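Local coordinates for protein Pbp related beta-lactamase (Pyrococcus abyssi, PDB 2QMI) that probably acts as a serine peptidase of the penicillin-binding protein and beta-lactamase family, working as a self-compartmentalizing octamer in an archaeon, at residues Ile57-Lys62 with Tyr160-Tyr165; His103-Ser108 with Tyr284-Ile289. All coordinates share one frame; numbering follows the deposited sequence.

Interaction 1: residues Ile57-Lys62 with Tyr160-Tyr165; sequences IGSITK and YLNTGY
K62 reaches from the first turn of helix 61-74 across to Y160, N162 and Y165 at the start of helix 162-176. Its CG stands anti to the carbonyl carbon (chi1 -75°), and the next two torsions keep the chain extended as CG and CD run over the ring of Y165. CB passes the rim of that ring near CE1; CG lies over the face, within 3.4 Å of Y165 CD1, and makes a CH-pi contact 3.9 Å from the ring centroid. CD sits above the centre of the same ring while nearing the hydroxyl of Y160, and CE approaches that hydroxyl more closely, 3.1 Å from Y160 OH. A bend at the last torsion (chi4 63°) then turns the amino group to N162, where K62 NZ donates to N162 OD1 over 2.8 Å, almost in line with the C=O bond (168° at the oxygen). A second bond, to the carbonyl oxygen of D234, holds the amino group, K62 NZ, from outside the two segments. Y160 OH also lies 2.8 Å from K62 NZ, the two side chains meeting tip to tip. S59 completes the cluster: its OG, in the plane of the Y160 ring at the hydroxyl edge, shares a 2.7 Å hydrogen bond with Y160 OH. H302 of strand 297-305 touches both S59 and Y160, and R441 of a second subunit packs on Y160. Serine and lysine three residues apart at a helix start, with a tyrosine and an asparagine two residues apart facing them, fit the SxxK and YxN motifs of penicillin-binding proteins and class C beta-lactamases. By that analogy S59 is probably the nucleophile, with K62 and Y160 placed to assist proton transfer.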
ATOM      1  N   ILE A  57      -8.998 -20.806  35.632  1.00 18.48           N
ATOM      2  CA  ILE A  57     -10.441 -21.016  35.678  1.00 18.61           C
ATOM      3  C   ILE A  57     -11.257 -19.735  35.748  1.00 19.22           C
ATOM      4  O   ILE A  57     -12.482 -19.772  35.661  1.00 18.75           O
ATOM      5  CB  ILE A  57     -10.841 -21.940  36.862  1.00 19.93           C
ATOM      6  CG1 ILE A  57     -10.657 -21.216  38.197  1.00 19.71           C
ATOM      7  CG2 ILE A  57      -9.989 -23.199  36.836  1.00 17.63           C
ATOM      8  CD1 ILE A  57     -11.213 -21.989  39.382  1.00 21.06           C
ATOM      9  N   GLY A  58     -10.574 -18.603  35.898  1.00 18.88           N
ATOM     10  CA  GLY A  58     -11.266 -17.329  35.969  1.00 19.11           C
ATOM     11  C   GLY A  58     -12.296 -17.200  37.077  1.00 19.27           C
ATOM     12  O   GLY A  58     -12.093 -17.669  38.191  1.00 20.04           O
ATOM     13  N   SER A  59     -13.418 -16.566  36.756  1.00 19.64           N
ATOM     14  CA  SER A  59     -14.493 -16.338  37.713  1.00 18.82           C
ATOM     15  C   SER A  59     -15.031 -17.555  38.450  1.00 20.56           C
ATOM     16  O   SER A  59     -15.865 -17.407  39.340  1.00 20.06           O
ATOM     17  CB  SER A  59     -15.659 -15.620  37.031  1.00 17.73           C
ATOM     18  OG  SER A  59     -15.319 -14.281  36.743  1.00 18.04           O
ATOM     19  N   ILE A  60     -14.589 -18.755  38.087  1.00 20.76           N
ATOM     20  CA  ILE A  60     -15.072 -19.930  38.805  1.00 21.78           C
ATOM     21  C   ILE A  60     -14.447 -19.839  40.195  1.00 21.74           C
ATOM     22  O   ILE A  60     -14.887 -20.489  41.145  1.00 21.23           O
ATOM     23  CB  ILE A  60     -14.664 -21.244  38.105  1.00 21.82           C
ATOM     24  CG1 ILE A  60     -15.298 -21.294  36.713  1.00 22.75           C
ATOM     25  CG2 ILE A  60     -15.131 -22.450  38.930  1.00 22.44           C
ATOM     26  CD1 ILE A  60     -14.944 -22.536  35.909  1.00 23.87           C
ATOM     27  N   THR A  61     -13.422 -18.994  40.297  1.00 21.86           N
ATOM     28  CA  THR A  61     -12.728 -18.753  41.557  1.00 20.79           C
ATOM     29  C   THR A  61     -13.717 -18.091  42.517  1.00 19.79           C
ATOM     30  O   THR A  61     -13.638 -18.294  43.725  1.00 19.68           O
ATOM     31  CB  THR A  61     -11.504 -17.797  41.376  1.00 20.06           C
ATOM     32  OG1 THR A  61     -10.566 -18.366  40.452  1.00 20.09           O
ATOM     33  CG2 THR A  61     -10.802 -17.569  42.711  1.00 19.76           C
ATOM     34  N   LYS A  62     -14.649 -17.302  41.979  1.00 19.59           N
ATOM     35  CA  LYS A  62     -15.628 -16.615  42.817  1.00 19.15           C
ATOM     36  C   LYS A  62     -16.381 -17.544  43.775  1.00 21.43           C
ATOM     37  O   LYS A  62     -16.643 -17.166  44.919  1.00 20.79           O
ATOM     38  CB  LYS A  62     -16.626 -15.827  41.963  1.00 19.08           C
ATOM     39  CG  LYS A  62     -16.051 -14.534  41.357  1.00 18.99           C
ATOM     40  CD  LYS A  62     -17.135 -13.711  40.661  1.00 17.58           C
ATOM     41  CE  LYS A  62     -16.589 -12.422  40.053  1.00 18.06           C
ATOM     42  NZ  LYS A  62     -15.585 -12.661  38.976  1.00 18.11           N
ATOM     43  N   TYR A 160     -22.629  -7.027  37.350  1.00 19.09           N
ATOM     44  CA  TYR A 160     -21.491  -7.902  37.593  1.00 19.28           C
ATOM     45  C   TYR A 160     -20.274  -7.025  37.872  1.00 19.68           C
ATOM     46  O   TYR A 160     -19.805  -6.290  37.000  1.00 20.91           O
ATOM     47  CB  TYR A 160     -21.235  -8.790  36.379  1.00 20.97           C
ATOM     48  CG  TYR A 160     -20.310  -9.960  36.642  1.00 20.84           C
ATOM     49  CD1 TYR A 160     -20.735 -11.057  37.382  1.00 20.47           C
ATOM     50  CD2 TYR A 160     -19.019  -9.975  36.126  1.00 20.62           C
ATOM     51  CE1 TYR A 160     -19.896 -12.143  37.597  1.00 21.70           C
ATOM     52  CE2 TYR A 160     -18.173 -11.049  36.337  1.00 21.71           C
ATOM     53  CZ  TYR A 160     -18.616 -12.132  37.069  1.00 22.32           C
ATOM     54  OH  TYR A 160     -17.777 -13.206  37.262  1.00 23.48           O
ATOM     55  N   LEU A 161     -19.775  -7.101  39.100  1.00 20.39           N
ATOM     56  CA  LEU A 161     -18.639  -6.290  39.519  1.00 19.81           C
ATOM     57  C   LEU A 161     -17.473  -7.131  40.037  1.00 20.82           C
ATOM     58  O   LEU A 161     -17.540  -7.671  41.142  1.00 18.95           O
ATOM     59  CB  LEU A 161     -19.094  -5.330  40.615  1.00 19.97           C
ATOM     60  CG  LEU A 161     -18.083  -4.338  41.191  1.00 20.79           C
ATOM     61  CD1 LEU A 161     -17.670  -3.347  40.114  1.00 21.88           C
ATOM     62  CD2 LEU A 161     -18.706  -3.617  42.378  1.00 20.53           C
ATOM     63  N   ASN A 162     -16.406  -7.231  39.245  1.00 19.97           N
ATOM     64  CA  ASN A 162     -15.234  -8.000  39.663  1.00 20.09           C
ATOM     65  C   ASN A 162     -14.581  -7.383  40.898  1.00 19.85           C
ATOM     66  O   ASN A 162     -14.071  -8.094  41.760  1.00 20.12           O
ATOM     67  CB  ASN A 162     -14.202  -8.080  38.539  1.00 20.51           C
ATOM     68  CG  ASN A 162     -14.566  -9.107  37.478  1.00 21.63           C
ATOM     69  OD1 ASN A 162     -14.846 -10.270  37.786  1.00 22.42           O
ATOM     70  ND2 ASN A 162     -14.551  -8.682  36.218  1.00 20.32           N
ATOM     71  N   THR A 163     -14.591  -6.059  40.976  1.00 19.99           N
ATOM     72  CA  THR A 163     -14.013  -5.361  42.120  1.00 20.54           C
ATOM     73  C   THR A 163     -14.767  -5.782  43.388  1.00 22.08           C
ATOM     74  O   THR A 163     -14.248  -5.677  44.499  1.00 22.39           O
ATOM     75  CB  THR A 163     -14.109  -3.825  41.933  1.00 19.30           C
ATOM     76  OG1 THR A 163     -13.338  -3.433  40.787  1.00 19.80           O
ATOM     77  CG2 THR A 163     -13.590  -3.095  43.165  1.00 17.55           C
ATOM     78  N   GLY A 164     -15.995  -6.262  43.210  1.00 21.07           N
ATOM     79  CA  GLY A 164     -16.777  -6.715  44.341  1.00 21.08           C
ATOM     80  C   GLY A 164     -16.115  -7.895  45.039  1.00 21.61           C
ATOM     81  O   GLY A 164     -16.091  -7.952  46.268  1.00 20.68           O
ATOM     82  N   TYR A 165     -15.573  -8.838  44.273  1.00 20.05           N
ATOM     83  CA  TYR A 165     -14.926  -9.999  44.884  1.00 21.65           C
ATOM     84  C   TYR A 165     -13.487  -9.742  45.283  1.00 21.32           C
ATOM     85  O   TYR A 165     -12.896 -10.519  46.030  1.00 20.36           O
ATOM     86  CB  TYR A 165     -15.032 -11.232  43.980  1.00 21.38           C
ATOM     87  CG  TYR A 165     -16.345 -11.963  44.171  1.00 21.10           C
ATOM     88  CD1 TYR A 165     -16.375 -13.306  44.537  1.00 20.30           C
ATOM     89  CD2 TYR A 165     -17.560 -11.288  44.030  1.00 21.27           C
ATOM     90  CE1 TYR A 165     -17.589 -13.965  44.761  1.00 21.65           C
ATOM     91  CE2 TYR A 165     -18.770 -11.928  44.250  1.00 20.52           C
ATOM     92  CZ  TYR A 165     -18.780 -13.265  44.617  1.00 20.00           C
ATOM     93  OH  TYR A 165     -19.981 -13.881  44.847  1.00 18.59           O
TER

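Interaction 2: residues His103-Ser108 with Tyr284-Ile289; sequences HLLTHS and YGYGLI
A buried, mostly aromatic and apolar contact joins the C-terminal end of helix 101-105, through L105, T106 and H107, to Y284 at the end of strand 283-284 of the large antiparallel sheet and Y286 in the loop after it. L105 meets Y286 face on: its CD1 stands 3.6 Å from the ring centroid and only 7° off the normal, while L105 CB touches Y286 CD1. T106 lies alongside Y286 and brings its methyl to the edge of the same ring, T106 CG2 being 3.9 Å from Y286 CE1. The far end of that tyrosine is tied to H102 through its hydroxyl. Beyond the helix end H107 turns its imidazole edge to the face of Y284 in an offset edge-to-face pair, planes at 68°, with H107 CD2 3.3 Å from Y284 CE2. The carbonyl oxygen of L288 lies over the opposite face, and L105 O sits in plane at the ring edge, 3.4 Å from Y284 CE2. H107 NE2 also gives a weak hydrogen bond to Y284 OH, 3.3 Å long; the stronger partner of that hydroxyl is H302 on strand 297-305. The positive phi of H107 (56°) takes the chain out of the helix. Two backbone bonds reach back into the last turn, from S108 N to H103 O at 2.9 Å and, weakly, from H107 N to L104 O. This is a Schellman motif, here closing a helix of the helical region against strand 283-284, next to the outermost strand of the sheet in a serine beta-lactamase fold.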
ATOM      1  N   HIS A 103     -24.401  -7.750  49.693  1.00 22.26           N
ATOM      2  CA  HIS A 103     -24.497  -6.994  48.448  1.00 21.12           C
ATOM      3  C   HIS A 103     -23.359  -7.365  47.491  1.00 21.49           C
ATOM      4  O   HIS A 103     -23.594  -7.596  46.304  1.00 21.92           O
ATOM      5  CB  HIS A 103     -24.458  -5.481  48.716  1.00 22.18           C
ATOM      6  CG  HIS A 103     -25.642  -4.962  49.477  1.00 23.32           C
ATOM      7  ND1 HIS A 103     -26.937  -5.343  49.197  1.00 23.87           N
ATOM      8  CD2 HIS A 103     -25.727  -4.068  50.489  1.00 23.52           C
ATOM      9  CE1 HIS A 103     -27.768  -4.710  50.006  1.00 23.58           C
ATOM     10  NE2 HIS A 103     -27.059  -3.928  50.800  1.00 24.39           N
ATOM     11  N   LEU A 104     -22.133  -7.418  48.005  1.00 19.72           N
ATOM     12  CA  LEU A 104     -20.974  -7.758  47.180  1.00 20.39           C
ATOM     13  C   LEU A 104     -21.085  -9.166  46.603  1.00 20.00           C
ATOM     14  O   LEU A 104     -20.771  -9.396  45.440  1.00 20.31           O
ATOM     15  CB  LEU A 104     -19.677  -7.651  47.991  1.00 18.20           C
ATOM     16  CG  LEU A 104     -19.249  -6.290  48.551  1.00 18.08           C
ATOM     17  CD1 LEU A 104     -17.921  -6.447  49.294  1.00 16.94           C
ATOM     18  CD2 LEU A 104     -19.114  -5.279  47.427  1.00 16.60           C
ATOM     19  N   LEU A 105     -21.522 -10.108  47.429  1.00 20.50           N
ATOM     20  CA  LEU A 105     -21.676 -11.496  46.996  1.00 20.52           C
ATOM     21  C   LEU A 105     -22.680 -11.617  45.854  1.00 19.73           C
ATOM     22  O   LEU A 105     -22.524 -12.456  44.966  1.00 20.49           O
ATOM     23  CB  LEU A 105     -22.157 -12.360  48.166  1.00 20.33           C
ATOM     24  CG  LEU A 105     -21.192 -12.674  49.309  1.00 20.19           C
ATOM     25  CD1 LEU A 105     -21.971 -13.256  50.488  1.00 21.07           C
ATOM     26  CD2 LEU A 105     -20.123 -13.646  48.822  1.00 20.48           C
ATOM     27  N   THR A 106     -23.708 -10.775  45.888  1.00 19.11           N
ATOM     28  CA  THR A 106     -24.761 -10.796  44.885  1.00 19.30           C
ATOM     29  C   THR A 106     -24.616  -9.772  43.759  1.00 19.92           C
ATOM     30  O   THR A 106     -25.491  -9.671  42.898  1.00 20.67           O
ATOM     31  CB  THR A 106     -26.140 -10.589  45.554  1.00 19.04           C
ATOM     32  OG1 THR A 106     -26.124  -9.374  46.310  1.00 19.92           O
ATOM     33  CG2 THR A 106     -26.464 -11.748  46.483  1.00 17.59           C
ATOM     34  N   HIS A 107     -23.516  -9.024  43.749  1.00 19.42           N
ATOM     35  CA  HIS A 107     -23.302  -8.007  42.727  1.00 19.22           C
ATOM     36  C   HIS A 107     -24.476  -7.043  42.735  1.00 20.12           C
ATOM     37  O   HIS A 107     -24.981  -6.673  41.676  1.00 20.39           O
ATOM     38  CB  HIS A 107     -23.200  -8.634  41.336  1.00 19.24           C
ATOM     39  CG  HIS A 107     -22.062  -9.591  41.183  1.00 19.06           C
ATOM     40  ND1 HIS A 107     -20.745  -9.189  41.167  1.00 18.80           N
ATOM     41  CD2 HIS A 107     -22.047 -10.936  41.027  1.00 18.46           C
ATOM     42  CE1 HIS A 107     -19.967 -10.245  41.008  1.00 19.67           C
ATOM     43  NE2 HIS A 107     -20.733 -11.317  40.921  1.00 19.39           N
ATOM     44  N   SER A 108     -24.915  -6.653  43.929  1.00 21.27           N
ATOM     45  CA  SER A 108     -26.037  -5.727  44.074  1.00 22.53           C
ATOM     46  C   SER A 108     -25.691  -4.430  44.820  1.00 22.37           C
ATOM     47  O   SER A 108     -26.592  -3.708  45.256  1.00 23.34           O
ATOM     48  CB  SER A 108     -27.216  -6.424  44.779  1.00 21.96           C
ATOM     49  OG  SER A 108     -26.927  -6.729  46.129  1.00 21.53           O
ATOM     50  N   TYR A 284     -28.784 -14.937  40.592  1.00 20.32           N
ATOM     51  CA  TYR A 284     -27.462 -15.038  41.185  1.00 20.10           C
ATOM     52  C   TYR A 284     -27.543 -15.338  42.678  1.00 20.18           C
ATOM     53  O   TYR A 284     -28.335 -14.735  43.405  1.00 19.66           O
ATOM     54  CB  TYR A 284     -26.676 -13.730  40.974  1.00 19.42           C
ATOM     55  CG  TYR A 284     -25.170 -13.923  40.893  1.00 19.01           C
ATOM     56  CD1 TYR A 284     -24.566 -14.343  39.707  1.00 18.42           C
ATOM     57  CD2 TYR A 284     -24.353 -13.710  42.008  1.00 19.32           C
ATOM     58  CE1 TYR A 284     -23.182 -14.551  39.629  1.00 19.35           C
ATOM     59  CE2 TYR A 284     -22.966 -13.917  41.945  1.00 19.40           C
ATOM     60  CZ  TYR A 284     -22.391 -14.339  40.753  1.00 21.15           C
ATOM     61  OH  TYR A 284     -21.033 -14.566  40.683  1.00 21.65           O
ATOM     62  N   GLY A 285     -26.722 -16.289  43.114  1.00 19.60           N
ATOM     63  CA  GLY A 285     -26.654 -16.658  44.513  1.00 19.04           C
ATOM     64  C   GLY A 285     -25.333 -16.121  45.038  1.00 19.64           C
ATOM     65  O   GLY A 285     -25.041 -14.943  44.865  1.00 20.29           O
ATOM     66  N   TYR A 286     -24.527 -16.963  45.676  1.00 20.40           N
ATOM     67  CA  TYR A 286     -23.231 -16.511  46.180  1.00 20.61           C
ATOM     68  C   TYR A 286     -22.088 -17.063  45.315  1.00 21.62           C
ATOM     69  O   TYR A 286     -21.652 -18.204  45.498  1.00 19.56           O
ATOM     70  CB  TYR A 286     -23.040 -16.936  47.640  1.00 19.42           C
ATOM     71  CG  TYR A 286     -23.917 -16.193  48.631  1.00 21.38           C
ATOM     72  CD1 TYR A 286     -24.551 -15.000  48.282  1.00 20.78           C
ATOM     73  CD2 TYR A 286     -24.087 -16.668  49.931  1.00 20.89           C
ATOM     74  CE1 TYR A 286     -25.330 -14.304  49.200  1.00 22.24           C
ATOM     75  CE2 TYR A 286     -24.861 -15.981  50.857  1.00 21.50           C
ATOM     76  CZ  TYR A 286     -25.482 -14.800  50.489  1.00 22.83           C
ATOM     77  OH  TYR A 286     -26.256 -14.113  51.410  1.00 24.06           O
ATOM     78  N   GLY A 287     -21.609 -16.243  44.376  1.00 20.96           N
ATOM     79  CA  GLY A 287     -20.533 -16.668  43.490  1.00 21.48           C
ATOM     80  C   GLY A 287     -21.004 -17.874  42.699  1.00 22.63           C
ATOM     81  O   GLY A 287     -20.233 -18.775  42.375  1.00 23.38           O
ATOM     82  N   LEU A 288     -22.294 -17.883  42.389  1.00 21.89           N
ATOM     83  CA  LEU A 288     -22.896 -18.996  41.675  1.00 22.30           C
ATOM     84  C   LEU A 288     -24.142 -18.535  40.932  1.00 22.42           C
ATOM     85  O   LEU A 288     -24.987 -17.833  41.500  1.00 20.63           O
ATOM     86  CB  LEU A 288     -23.273 -20.077  42.686  1.00 22.61           C
ATOM     87  CG  LEU A 288     -22.733 -21.503  42.582  1.00 23.65           C
ATOM     88  CD1 LEU A 288     -21.270 -21.527  42.170  1.00 21.63           C
ATOM     89  CD2 LEU A 288     -22.938 -22.172  43.949  1.00 24.54           C
ATOM     90  N   ILE A 289     -24.259 -18.933  39.667  1.00 21.12           N
ATOM     91  CA  ILE A 289     -25.416 -18.565  38.864  1.00 21.80           C
ATOM     92  C   ILE A 289     -26.497 -19.630  39.065  1.00 24.21           C
ATOM     93  O   ILE A 289     -26.198 -20.825  39.162  1.00 23.01           O
ATOM     94  CB  ILE A 289     -25.039 -18.453  37.375  1.00 21.25           C
ATOM     95  CG1 ILE A 289     -23.935 -17.404  37.208  1.00 19.77           C
ATOM     96  CG2 ILE A 289     -26.262 -18.072  36.550  1.00 20.16           C
ATOM     97  CD1 ILE A 289     -23.462 -17.216  35.774  1.00 21.84           C
TER

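Interactions 1 and 2 are neighbours, their centres about 10 Å apart, and their segments alternate along the chain. Y165 joins them directly: its OH lies 2.9 Å from L105 O, a probable hydrogen bond that ties the ring beneath the lysine chain of interaction 1 to the helix end of interaction 2. Y165 OH also comes close to G287 N, at 2.9 Å. H107 adds a second connection, its ring meeting those of Y160 and Y165, with H107 ND1 3.1 Å from L161 N. Y284 touches K62 and Y160, and so brings interaction 2 up against the presumed active site. H302 borders both contacts.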